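Local structure of putative transcriptional regulator (Clostridium difficile, 3QI7) at residues A16-P21 with I91-D96; K37-E42 with Q57-V62; Y29-E34 with D275-D280. The protein is of unknown function, but its periplasmic-binding-protein-like fold is consistent with binding a small ligand. All coordinates share one frame; numbering follows the deposited sequence.

Interaction 1: residues A16-P21 with I91-D96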
loop_
_atom_site.group_PDB
_atom_site.type_symbol
_atom_site.label_atom_id
_atom_site.label_comp_id
_atom_site.label_asym_id
_atom_site.label_seq_id
_atom_site.Cartn_x
_atom_site.Cartn_y
_atom_site.Cartn_z
ATOM N N ALA A 16 -16.031 8.226 -9.197
ATOM C CA ALA A 16 -14.992 8.104 -10.208
ATOM C C ALA A 16 -13.697 7.707 -9.510
ATOM O O ALA A 16 -13.383 8.271 -8.469
ATOM C CB ALA A 16 -14.820 9.429 -10.982
ATOM N N VAL A 17 -12.969 6.747 -10.088
ATOM C CA VAL A 17 -11.734 6.256 -9.530
ATOM C C VAL A 17 -10.646 6.284 -10.598
ATOM O O VAL A 17 -10.747 5.599 -11.616
ATOM C CB VAL A 17 -11.877 4.809 -8.959
ATOM C CG1 VAL A 17 -10.606 4.398 -8.293
ATOM C CG2 VAL A 17 -13.050 4.741 -7.956
ATOM N N VAL A 18 -9.598 7.072 -10.344
ATOM C CA VAL A 18 -8.508 7.262 -11.287
ATOM C C VAL A 18 -7.311 6.398 -10.900
ATOM O O VAL A 18 -6.802 6.479 -9.761
ATOM C CB VAL A 18 -8.077 8.748 -11.302
ATOM C CG1 VAL A 18 -6.928 8.986 -12.336
ATOM C CG2 VAL A 18 -9.277 9.617 -11.556
ATOM N N THR A 19 -6.868 5.554 -11.825
ATOM C CA THR A 19 -5.678 4.760 -11.616
ATOM C C THR A 19 -4.767 4.842 -12.835
ATOM O O THR A 19 -5.190 5.285 -13.902
ATOM C CB THR A 19 -6.000 3.270 -11.395
ATOM O OG1 THR A 19 -6.312 2.660 -12.641
ATOM C CG2 THR A 19 -7.190 3.072 -10.426
ATOM N N GLN A 20 -3.529 4.386 -12.667
ATOM C CA GLN A 20 -2.668 4.074 -13.805
ATOM C C GLN A 20 -3.199 2.831 -14.545
ATOM O O GLN A 20 -4.045 2.083 -14.008
ATOM C CB GLN A 20 -1.213 3.893 -13.356
ATOM C CG GLN A 20 -0.562 5.196 -12.799
ATOM C CD GLN A 20 0.869 4.991 -12.272
ATOM O OE1 GLN A 20 1.240 5.501 -11.202
ATOM N NE2 GLN A 20 1.671 4.231 -13.018
ATOM N N PRO A 21 -2.740 2.624 -15.793
ATOM C CA PRO A 21 -3.248 1.494 -16.559
ATOM C C PRO A 21 -2.760 0.156 -16.037
ATOM O O PRO A 21 -1.784 0.086 -15.256
ATOM C CB PRO A 21 -2.739 1.739 -17.996
ATOM C CG PRO A 21 -1.870 2.905 -17.957
ATOM C CD PRO A 21 -1.944 3.558 -16.613
ATOM N N ILE A 91 -14.544 11.836 -6.389
ATOM C CA ILE A 91 -13.380 11.404 -7.168
ATOM C C ILE A 91 -12.276 10.882 -6.245
ATOM O O ILE A 91 -11.808 11.602 -5.365
ATOM C CB ILE A 91 -12.807 12.539 -8.060
ATOM C CG1 ILE A 91 -13.885 13.095 -8.998
ATOM C CG2 ILE A 91 -11.630 12.018 -8.883
ATOM C CD1 ILE A 91 -13.461 14.365 -9.739
ATOM N N VAL A 92 -11.870 9.629 -6.470
ATOM C CA VAL A 92 -10.766 8.996 -5.793
ATOM C C VAL A 92 -9.612 8.869 -6.795
ATOM O O VAL A 92 -9.798 8.367 -7.900
ATOM C CB VAL A 92 -11.176 7.567 -5.268
ATOM C CG1 VAL A 92 -9.985 6.830 -4.646
ATOM C CG2 VAL A 92 -12.356 7.664 -4.272
ATOM N N VAL A 93 -8.427 9.318 -6.405
ATOM C CA VAL A 93 -7.228 9.189 -7.225
ATOM C C VAL A 93 -6.209 8.291 -6.506
ATOM O O VAL A 93 -5.883 8.530 -5.351
ATOM C CB VAL A 93 -6.616 10.582 -7.510
ATOM C CG1 VAL A 93 -5.315 10.429 -8.295
ATOM C CG2 VAL A 93 -7.599 11.471 -8.250
ATOM N N SER A 94 -5.732 7.240 -7.170
ATOM C CA SER A 94 -4.745 6.353 -6.602
ATOM C C SER A 94 -3.475 6.227 -7.483
ATOM O O SER A 94 -3.487 5.524 -8.479
ATOM C CB SER A 94 -5.370 4.957 -6.366
ATOM O OG SER A 94 -4.513 4.116 -5.587
ATOM N N THR A 95 -2.394 6.911 -7.094
ATOM C CA THR A 95 -1.071 6.779 -7.739
ATOM C C THR A 95 0.027 7.220 -6.759
ATOM O O THR A 95 -0.137 8.205 -6.042
ATOM C CB THR A 95 -0.946 7.649 -9.067
ATOM O OG1 THR A 95 0.391 7.559 -9.616
ATOM C CG2 THR A 95 -1.251 9.134 -8.804
ATOM N N ASP A 96 1.156 6.524 -6.751
ATOM C CA ASP A 96 2.326 6.947 -5.957
ATOM C C ASP A 96 3.048 8.167 -6.566
ATOM O O ASP A 96 3.947 8.727 -5.944
ATOM C CB ASP A 96 3.354 5.800 -5.862
ATOM C CG ASP A 96 2.868 4.615 -5.048
ATOM O OD1 ASP A 96 2.190 4.805 -3.993
ATOM O OD2 ASP A 96 3.216 3.475 -5.461
HETATM O O HOH W 1 -2.722 3.370 -10.038
HETATM O O HOH W 2 1.378 4.120 -8.409
#
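Two neighbouring strands, 13-19 and 88-94, of the mixed, largely parallel sheet that also holds strand 57-63 pair here in parallel and then run on into the loops that carry Gln20 and Thr95. Ala16 stands beside Ile91, Val17 beside Val92 and Val18 beside Val93, and the short axes diverge by only 15°. Val92 N donates to Ala16 O at 2.9 Å, Val18 N to Val92 O at 2.8 Å and Ser94 N to Val18 O at 2.9 Å, all three nearly straight and nearly along the C=O axis. Side chains alternate between the two faces. On one, Val18 and Val93 lie side by side, Val18 CB 4.1 Å from Val93 CG2, with Ala16 and Ile91 behind them; on the other, Val17 and Val92 project toward helix 306-324, Val17 also meeting helix 26-42. Beyond Val18 the strands spread, and a water spans the gap, accepting from Gln20 N and donating to Ser94 O. The extended side chain of Gln20 (chi2 177°) reaches across to Thr95, whose OG1 is anti to its backbone N. Thr95 OG1 donates to Gln20 OE1 at 2.7 Å, in the carbonyl plane and on a lone pair. A second water, held by Asp96 N, also donates to Gln20 OE1, as does Gln97 NE2, so three donors grip this buried oxygen, while Glu24 takes Gln20 NE2. Thr19 OG1, also bonded to His61 NE2, donates to Gln20 O at 2.7 Å from above the carbonyl plane, and Ser94 OG bonds to Ala119 O. Parallel strands opening into polar loops at their C-terminal ends are typical of alpha/beta sheets, consistent with the periplasmic-binding-protein-like fold, in which such ends commonly face the interdomain cleft.

Interaction 2: residues K37-E42 with Q57-V62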
loop_
_atom_site.group_PDB
_atom_site.type_symbol
_atom_site.label_atom_id
_atom_site.label_comp_id
_atom_site.label_asym_id
_atom_site.label_seq_id
_atom_site.Cartn_x
_atom_site.Cartn_y
_atom_site.Cartn_z
ATOM N N LYS A 37 -17.578 -4.314 -10.161
ATOM C CA LYS A 37 -18.431 -5.487 -10.316
ATOM C C LYS A 37 -19.282 -5.708 -9.058
ATOM O O LYS A 37 -20.467 -5.977 -9.149
ATOM C CB LYS A 37 -17.594 -6.716 -10.671
ATOM C CG LYS A 37 -18.393 -7.932 -11.089
ATOM N N GLU A 38 -18.691 -5.551 -7.891
ATOM C CA GLU A 38 -19.406 -5.661 -6.607
ATOM C C GLU A 38 -20.597 -4.710 -6.575
ATOM O O GLU A 38 -21.701 -5.082 -6.205
ATOM C CB GLU A 38 -18.425 -5.358 -5.450
ATOM C CG GLU A 38 -18.983 -5.358 -4.016
ATOM C CD GLU A 38 -17.866 -5.242 -2.954
ATOM O OE1 GLU A 38 -16.954 -6.096 -2.950
ATOM O OE2 GLU A 38 -17.887 -4.295 -2.131
ATOM N N TYR A 39 -20.351 -3.457 -6.955
ATOM C CA TYR A 39 -21.404 -2.449 -6.939
ATOM C C TYR A 39 -22.473 -2.799 -7.994
ATOM O O TYR A 39 -23.657 -2.577 -7.762
ATOM C CB TYR A 39 -20.846 -1.031 -7.181
ATOM C CG TYR A 39 -20.227 -0.366 -5.962
ATOM C CD1 TYR A 39 -19.895 -1.097 -4.811
ATOM C CD2 TYR A 39 -19.946 1.001 -5.964
ATOM C CE1 TYR A 39 -19.328 -0.477 -3.698
ATOM C CE2 TYR A 39 -19.377 1.625 -4.855
ATOM C CZ TYR A 39 -19.072 0.886 -3.728
ATOM O OH TYR A 39 -18.523 1.497 -2.624
ATOM N N GLU A 40 -22.061 -3.335 -9.139
ATOM C CA GLU A 40 -23.049 -3.752 -10.155
ATOM C C GLU A 40 -24.004 -4.782 -9.565
ATOM O O GLU A 40 -25.213 -4.681 -9.747
ATOM C CB GLU A 40 -22.392 -4.290 -11.424
ATOM C CG GLU A 40 -21.800 -3.228 -12.329
ATOM C CD GLU A 40 -20.835 -3.809 -13.371
ATOM O OE1 GLU A 40 -20.393 -4.969 -13.217
ATOM O OE2 GLU A 40 -20.523 -3.090 -14.343
ATOM N N GLU A 41 -23.464 -5.752 -8.849
ATOM C CA GLU A 41 -24.278 -6.787 -8.199
ATOM C C GLU A 41 -25.228 -6.228 -7.130
ATOM O O GLU A 41 -26.394 -6.610 -7.073
ATOM C CB GLU A 41 -23.376 -7.846 -7.584
ATOM C CG GLU A 41 -22.644 -8.669 -8.641
ATOM C CD GLU A 41 -23.626 -9.399 -9.553
ATOM O OE1 GLU A 41 -24.363 -10.261 -9.035
ATOM O OE2 GLU A 41 -23.690 -9.093 -10.765
ATOM N N GLU A 42 -24.716 -5.347 -6.283
ATOM C CA GLU A 42 -25.536 -4.650 -5.289
ATOM C C GLU A 42 -26.705 -3.948 -5.960
ATOM O O GLU A 42 -27.827 -3.954 -5.442
ATOM C CB GLU A 42 -24.715 -3.597 -4.527
ATOM C CG GLU A 42 -24.069 -4.084 -3.229
ATOM C CD GLU A 42 -23.176 -3.010 -2.561
ATOM O OE1 GLU A 42 -23.560 -1.815 -2.527
ATOM O OE2 GLU A 42 -22.086 -3.366 -2.065
ATOM N N GLN A 57 -25.243 3.097 -6.702
ATOM C CA GLN A 57 -23.914 3.650 -6.899
ATOM C C GLN A 57 -23.152 2.780 -7.891
ATOM O O GLN A 57 -23.261 1.550 -7.856
ATOM C CB GLN A 57 -23.121 3.721 -5.573
ATOM C CG GLN A 57 -23.884 3.319 -4.303
ATOM C CD GLN A 57 -23.741 1.853 -3.935
ATOM O OE1 GLN A 57 -23.670 1.517 -2.758
ATOM N NE2 GLN A 57 -23.712 0.972 -4.931
ATOM N N THR A 58 -22.388 3.422 -8.765
ATOM C CA THR A 58 -21.483 2.717 -9.687
ATOM C C THR A 58 -20.105 3.378 -9.644
ATOM O O THR A 58 -19.956 4.532 -9.247
ATOM C CB THR A 58 -21.979 2.722 -11.198
ATOM O OG1 THR A 58 -22.236 4.061 -11.612
ATOM C CG2 THR A 58 -23.228 1.852 -11.431
ATOM N N ILE A 59 -19.108 2.634 -10.067
ATOM C CA ILE A 59 -17.766 3.148 -10.140
ATOM C C ILE A 59 -17.474 3.510 -11.589
ATOM O O ILE A 59 -17.773 2.726 -12.499
ATOM C CB ILE A 59 -16.753 2.108 -9.627
ATOM C CG1 ILE A 59 -16.833 2.049 -8.091
ATOM C CG2 ILE A 59 -15.342 2.473 -10.074
ATOM C CD1 ILE A 59 -16.230 0.795 -7.477
ATOM N N LYS A 60 -16.951 4.715 -11.799
ATOM C CA LYS A 60 -16.426 5.085 -13.098
ATOM C C LYS A 60 -14.910 5.027 -13.064
ATOM O O LYS A 60 -14.248 5.933 -12.508
ATOM C CB LYS A 60 -16.879 6.500 -13.503
ATOM C CG LYS A 60 -16.433 6.936 -14.912
ATOM C CD LYS A 60 -17.183 8.195 -15.348
ATOM C CE LYS A 60 -17.156 8.409 -16.876
ATOM N NZ LYS A 60 -15.957 9.183 -17.233
ATOM N N HIS A 61 -14.365 3.983 -13.674
ATOM C CA HIS A 61 -12.923 3.806 -13.714
ATOM C C HIS A 61 -12.253 4.649 -14.813
ATOM O O HIS A 61 -12.416 4.399 -16.005
ATOM C CB HIS A 61 -12.578 2.325 -13.887
ATOM C CG HIS A 61 -11.138 2.002 -13.641
ATOM N ND1 HIS A 61 -10.627 0.731 -13.798
ATOM C CD2 HIS A 61 -10.098 2.777 -13.254
ATOM C CE1 HIS A 61 -9.339 0.734 -13.505
ATOM N NE2 HIS A 61 -8.988 1.966 -13.187
ATOM N N VAL A 62 -11.461 5.622 -14.388
ATOM C CA VAL A 62 -10.743 6.519 -15.286
ATOM C C VAL A 62 -9.278 6.098 -15.338
ATOM O O VAL A 62 -8.619 5.983 -14.282
ATOM C CB VAL A 62 -10.815 7.964 -14.764
ATOM C CG1 VAL A 62 -10.030 8.933 -15.686
ATOM C CG2 VAL A 62 -12.265 8.422 -14.599
#
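Lys37 and Glu38 begin the last turns of helix 26-42, with Glu41 N bonded to Lys37 O and Glu42 N to Glu38 O. Tyr39, followed by Gln57, makes the largest share of the contact: its CB points toward strand 57-63 and, with CG anti to the carbonyl carbon, the ring slips between two strand side chains. Ile59 CD1 lies 4.0 Å above one ring face, toward the rim, while Ile59 CG1 comes within 3.9 Å of Tyr39 CD2. Over the opposite face, also off-centre, is the Gln57 amide, its NE2 3.9 Å from Tyr39 CG and its plane turned 25° from the ring. Thr58 CA sits at the ring edge. Gln57 gets there by an unusual, nearly eclipsed first torsion (chi1 -5°) and a bend at chi2, which suggests some strain. Its NE2 is buried without a polar partner; its OE1 bonds to Lys323 NZ. One turn after Glu38, Glu42 directs its carboxylate at the same amide, but Glu42 OE1 and Gln57 OE1, 3.3 Å apart, are two acceptors; the nearby lysine charge probably eases their closeness. The short segments run roughly antiparallel, at 155°. Helix 306-324 meets the hydroxyl end of Tyr39, Thr319 OG1 bonding to Tyr39 OH, and its Ile315 touches Tyr39 and Ile59; strand 13-19 pairs along strand 57-63.

Interaction 3: residues Y29-E34 with D275-D280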
loop_
_atom_site.group_PDB
_atom_site.type_symbol
_atom_site.label_atom_id
_atom_site.label_comp_id
_atom_site.label_asym_id
_atom_site.label_seq_id
_atom_site.Cartn_x
_atom_site.Cartn_y
_atom_site.Cartn_z
ATOM N N TYR A 29 -5.478 -1.343 -10.486
ATOM C CA TYR A 29 -6.409 -1.392 -11.623
ATOM C C TYR A 29 -7.473 -2.472 -11.404
ATOM O O TYR A 29 -8.709 -2.221 -11.508
ATOM C CB TYR A 29 -5.643 -1.626 -12.918
ATOM C CG TYR A 29 -6.507 -1.541 -14.156
ATOM C CD1 TYR A 29 -7.355 -2.595 -14.523
ATOM C CD2 TYR A 29 -6.481 -0.410 -14.959
ATOM C CE1 TYR A 29 -8.160 -2.509 -15.628
ATOM C CE2 TYR A 29 -7.263 -0.336 -16.087
ATOM C CZ TYR A 29 -8.100 -1.391 -16.420
ATOM O OH TYR A 29 -8.888 -1.293 -17.555
ATOM N N ASN A 30 -6.995 -3.669 -11.077
ATOM C CA ASN A 30 -7.887 -4.792 -10.864
ATOM C C ASN A 30 -8.743 -4.691 -9.598
ATOM O O ASN A 30 -9.871 -5.185 -9.616
ATOM C CB ASN A 30 -7.129 -6.115 -10.929
ATOM C CG ASN A 30 -6.738 -6.510 -12.355
ATOM O OD1 ASN A 30 -7.233 -5.954 -13.330
ATOM N ND2 ASN A 30 -5.865 -7.513 -12.477
HETATM N N MSE A 31 -8.250 -4.059 -8.523
HETATM C CA MSE A 31 -9.091 -3.848 -7.339
HETATM C C MSE A 31 -10.286 -2.943 -7.677
HETATM O O MSE A 31 -11.425 -3.263 -7.316
HETATM C CB MSE A 31 -8.293 -3.282 -6.158
HETATM C CG MSE A 31 -9.148 -2.802 -4.956
HETATM SE SE MSE A 31 -10.370 -4.161 -4.253
HETATM C CE MSE A 31 -9.051 -5.594 -4.021
ATOM N N VAL A 32 -10.029 -1.827 -8.363
ATOM C CA VAL A 32 -11.104 -0.941 -8.821
ATOM C C VAL A 32 -12.121 -1.695 -9.692
ATOM O O VAL A 32 -13.346 -1.552 -9.530
ATOM C CB VAL A 32 -10.516 0.282 -9.580
ATOM C CG1 VAL A 32 -11.593 1.115 -10.182
ATOM C CG2 VAL A 32 -9.662 1.158 -8.618
ATOM N N GLU A 33 -11.630 -2.545 -10.588
ATOM C CA GLU A 33 -12.524 -3.315 -11.448
ATOM C C GLU A 33 -13.384 -4.262 -10.640
ATOM O O GLU A 33 -14.578 -4.439 -10.951
ATOM C CB GLU A 33 -11.748 -4.096 -12.535
ATOM C CG GLU A 33 -11.261 -3.201 -13.670
ATOM C CD GLU A 33 -12.404 -2.443 -14.364
ATOM O OE1 GLU A 33 -13.350 -3.109 -14.853
ATOM O OE2 GLU A 33 -12.369 -1.181 -14.390
ATOM N N GLU A 34 -12.773 -4.878 -9.617
ATOM C CA GLU A 34 -13.459 -5.764 -8.716
ATOM C C GLU A 34 -14.549 -5.030 -7.960
ATOM O O GLU A 34 -15.679 -5.508 -7.848
ATOM C CB GLU A 34 -12.473 -6.409 -7.739
ATOM C CG GLU A 34 -13.096 -7.419 -6.829
ATOM C CD GLU A 34 -12.056 -8.297 -6.149
ATOM O OE1 GLU A 34 -11.526 -9.211 -6.823
ATOM O OE2 GLU A 34 -11.785 -8.075 -4.945
ATOM N N ASP A 275 -8.468 -15.685 -8.648
ATOM C CA ASP A 275 -8.103 -15.597 -7.238
ATOM C C ASP A 275 -7.118 -14.467 -6.937
ATOM O O ASP A 275 -6.745 -14.298 -5.792
ATOM C CB ASP A 275 -7.485 -16.922 -6.755
ATOM C CG ASP A 275 -8.512 -18.067 -6.645
ATOM O OD1 ASP A 275 -9.710 -17.820 -6.400
ATOM O OD2 ASP A 275 -8.095 -19.235 -6.777
ATOM N N ALA A 276 -6.692 -13.701 -7.949
ATOM C CA ALA A 276 -5.546 -12.777 -7.789
ATOM C C ALA A 276 -5.764 -11.670 -6.767
ATOM O O ALA A 276 -4.776 -11.136 -6.246
ATOM C CB ALA A 276 -5.141 -12.171 -9.114
ATOM N N GLN A 277 -7.035 -11.338 -6.512
ATOM C CA GLN A 277 -7.432 -10.329 -5.529
ATOM C C GLN A 277 -8.110 -10.987 -4.305
ATOM O O GLN A 277 -8.651 -10.291 -3.453
ATOM C CB GLN A 277 -8.397 -9.283 -6.147
ATOM C CG GLN A 277 -7.766 -8.191 -7.029
ATOM C CD GLN A 277 -7.256 -8.728 -8.363
ATOM O OE1 GLN A 277 -6.048 -8.659 -8.674
ATOM N NE2 GLN A 277 -8.161 -9.301 -9.140
ATOM N N ASN A 278 -8.114 -12.321 -4.226
ATOM C CA ASN A 278 -8.646 -12.989 -3.050
ATOM C C ASN A 278 -7.494 -13.150 -2.018
ATOM O O ASN A 278 -6.881 -14.207 -1.892
ATOM C CB ASN A 278 -9.279 -14.332 -3.402
ATOM C CG ASN A 278 -10.041 -14.941 -2.237
ATOM O OD1 ASN A 278 -9.721 -14.714 -1.066
ATOM N ND2 ASN A 278 -11.021 -15.743 -2.549
ATOM N N TYR A 279 -7.204 -12.077 -1.306
ATOM C CA TYR A 279 -6.030 -12.057 -0.438
ATOM C C TYR A 279 -6.142 -13.033 0.736
ATOM O O TYR A 279 -5.126 -13.571 1.162
ATOM C CB TYR A 279 -5.735 -10.639 0.031
ATOM C CG TYR A 279 -5.478 -9.726 -1.132
ATOM C CD1 TYR A 279 -4.378 -9.928 -1.958
ATOM C CD2 TYR A 279 -6.347 -8.686 -1.447
ATOM C CE1 TYR A 279 -4.153 -9.137 -3.045
ATOM C CE2 TYR A 279 -6.102 -7.855 -2.551
ATOM C CZ TYR A 279 -5.013 -8.082 -3.331
ATOM O OH TYR A 279 -4.767 -7.297 -4.429
ATOM N N ASP A 280 -7.340 -13.286 1.248
ATOM C CA ASP A 280 -7.477 -14.245 2.363
ATOM C C ASP A 280 -7.113 -15.667 1.924
ATOM O O ASP A 280 -6.497 -16.413 2.676
ATOM C CB ASP A 280 -8.887 -14.252 2.925
ATOM C CG ASP A 280 -9.235 -12.957 3.626
ATOM O OD1 ASP A 280 -8.320 -12.173 3.958
ATOM O OD2 ASP A 280 -10.424 -12.704 3.816
HETATM O O HOH W 3 -4.734 -8.921 -10.718
#
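The Tyr279 ring is overlain by the preceding chain, Gln277 C lying 4.0 Å above its centre, and has the methyl end of Met31 at its edge. That residue is a selenomethionine whose chain, bent at chi2 and chi3, swings CE to 4.0 Å from Tyr279 CE2, near the ring plane. The amides of Asn30 and Gln277 meet crosswise with their planes 63° apart, so they do not stack; Gln277 OE1 rests 3.6 Å from Asn30 CB. A water joins the two, accepting from Asn30 ND2 at a short 2.5 Å and donating to Gln277 OE1. Gln277 is the centre of the contact. With CG anti to the carbonyl carbon and the chain bent at chi2, it enters between Asn30, Met31 and Glu34, side chains from one side of helix 26-42. The extended Glu34 slides past it in the opposite direction, and Glu34 OE1 reaches 3.2 Å from Gln277 CB. Its carboxylate plane is turned 56° from the Gln277 amide. No direct hydrogen bond links the segments, and the touch is made by apolar carbons, glancing polar groups and the water. Gln277 is the third residue of a type I beta turn from Asp275 to Asn278, closed by Asn278 N to Asp275 O at 2.9 Å. Asn278 then caps helix 279-292, its OD1 accepting from Lys281 N. Helix 306-324 packs on both Met31 and Tyr279 through Ala308. Asn at the N-cap, accepting the N-H three residues on, is a classic helix start; here the turn before it docks on the flank of helix 26-42.

How the interactions relate
The three contacts lie 14 to 15 Å apart, centre to centre, around strand 13-19 and helix 26-42, which follow each other in the chain. Interaction 1 pairs strand 13-19 with 88-94; interaction 2 lays the C-terminal end of the helix on strand 57-63, the other neighbour of strand 13-19; interaction 3 brings residues 275-280, 241 residues on, against an earlier part of the same helix. Interaction 2 is nested within the loops closed by both others, which cross each other. His61 ties them together, bonding to Thr19 OG1 and Glu33 OE2, while Val32 packs on Val17. The sheet, its covering helix and a distant helix start are thus joined.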